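Local coordinates for ferritin light chain (Trichoplusia ni, PDB 1Z6O), which stores iron in a soluble, non-toxic form as the light subunit of a secreted 24-chain shell, where light chains probably help nucleate the mineral core, at residues L19-P22 with R23-A26. Sequence-based numbering, arbitrary orientation.
Sequences LALP and RCNA
L21 and C24 close a type I beta turn, with P22 and R23 at its two corners, in the loop between helix 4-11 and helix 37-61. Two backbone measurements show that the turn is closed: the CA atoms of L21 and C24 lie 5.4 Å apart, and C24 N donates to L21 O at 3.0 Å with an N-H...O angle of 159°. The backbone torsions of P22 and R23 are those of type I. The donor stands well above the carbonyl plane. A water donates a second hydrogen bond to L21 O, 2.7 Å from the water oxygen, and also donates to C24 O, so it bridges the two ends of the turn. C24 is itself the centre of an inverse gamma turn, and a weak bond from N25 N to R23 O belongs to it.

Apolar contact follows the same closure. L21 CB meets C24 SG at 3.7 Å; the sulfur stands beside the backbone N of its own residue, and it completes the disulfide with C4, which ties the turn to the start of helix 4-11. L21 also packs on V8 and D11 of that helix, and on L123 of a second light-chain subunit, contacts that contribute to its burial.

Charge is handled by R23. Its chain bends at chi2 (64°) and chi3 (61°), folding the guanidinium back over the proline instead of extending it away. From there NH2 forms a salt bridge with D7, a second tie to helix 4-11 that probably helps fix the group's rotation. The two side chains cross obliquely, and a single ring carbon does the closest touching: P22 CG sits over the centre of one guanidinium face, 3.4 Å from R23 CZ.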
loop_
_atom_site.group_PDB
_atom_site.type_symbol
_atom_site.label_atom_id
_atom_site.label_comp_id
_atom_site.label_asym_id
_atom_site.label_seq_id
_atom_site.Cartn_x
_atom_site.Cartn_y
_atom_site.Cartn_z
ATOM N N LEU A 19 -42.499 13.838 47.754
ATOM C CA LEU A 19 -41.399 14.458 47.032
ATOM C C LEU A 19 -41.944 14.982 45.707
ATOM O O LEU A 19 -41.632 14.455 44.641
ATOM C CB LEU A 19 -40.288 13.422 46.798
ATOM C CG LEU A 19 -38.887 13.959 46.502
ATOM C CD1 LEU A 19 -38.407 14.772 47.687
ATOM C CD2 LEU A 19 -37.921 12.809 46.220
ATOM N N ALA A 20 -42.756 16.033 45.778
ATOM C CA ALA A 20 -43.369 16.612 44.583
ATOM C C ALA A 20 -42.372 17.274 43.624
ATOM O O ALA A 20 -42.401 17.026 42.414
ATOM C CB ALA A 20 -44.444 17.613 44.995
ATOM N N LEU A 21 -41.507 18.120 44.173
ATOM C CA LEU A 21 -40.489 18.831 43.396
ATOM C C LEU A 21 -41.045 19.493 42.131
ATOM O O LEU A 21 -40.537 19.278 41.031
ATOM C CB LEU A 21 -39.353 17.871 43.016
ATOM C CG LEU A 21 -38.731 17.096 44.183
ATOM C CD1 LEU A 21 -37.550 16.281 43.665
ATOM C CD2 LEU A 21 -38.272 18.053 45.279
ATOM N N PRO A 22 -42.078 20.333 42.278
ATOM C CA PRO A 22 -42.668 21.001 41.113
ATOM C C PRO A 22 -41.711 21.866 40.290
ATOM O O PRO A 22 -41.895 22.006 39.084
ATOM C CB PRO A 22 -43.827 21.803 41.720
ATOM C CG PRO A 22 -43.357 22.086 43.114
ATOM C CD PRO A 22 -42.725 20.774 43.528
ATOM N N ARG A 23 -40.686 22.438 40.919
ATOM C CA ARG A 23 -39.742 23.268 40.177
ATOM C C ARG A 23 -38.577 22.499 39.565
ATOM O O ARG A 23 -37.720 23.086 38.904
ATOM C CB ARG A 23 -39.190 24.391 41.058
ATOM C CG ARG A 23 -39.926 25.715 40.874
ATOM C CD ARG A 23 -41.378 25.602 41.304
ATOM N NE ARG A 23 -41.469 25.247 42.717
ATOM C CZ ARG A 23 -42.571 25.365 43.455
ATOM N NH1 ARG A 23 -43.692 25.832 42.917
ATOM N NH2 ARG A 23 -42.546 25.021 44.738
ATOM N N CYS A 24 -38.529 21.192 39.789
ATOM C CA CYS A 24 -37.445 20.406 39.217
ATOM C C CYS A 24 -37.925 19.841 37.882
ATOM O O CYS A 24 -38.290 18.674 37.769
ATOM C CB CYS A 24 -37.051 19.277 40.164
ATOM S SG CYS A 24 -36.484 19.863 41.802
ATOM N N ASN A 25 -37.983 20.709 36.888
ATOM C CA ASN A 25 -38.402 20.315 35.555
ATOM C C ASN A 25 -37.547 21.155 34.627
ATOM O O ASN A 25 -36.690 21.902 35.102
ATOM C CB ASN A 25 -39.914 20.547 35.357
ATOM C CG ASN A 25 -40.346 21.995 35.566
ATOM O OD1 ASN A 25 -41.533 22.262 35.747
ATOM N ND2 ASN A 25 -39.412 22.924 35.518
ATOM N N ALA A 26 -37.762 21.050 33.321
ATOM C CA ALA A 26 -36.930 21.791 32.380
ATOM C C ALA A 26 -37.500 23.150 31.976
ATOM O O ALA A 26 -37.021 23.764 31.028
ATOM C CB ALA A 26 -36.690 20.930 31.129
HETATM O O HOH W 1 -40.856 17.355 39.135
#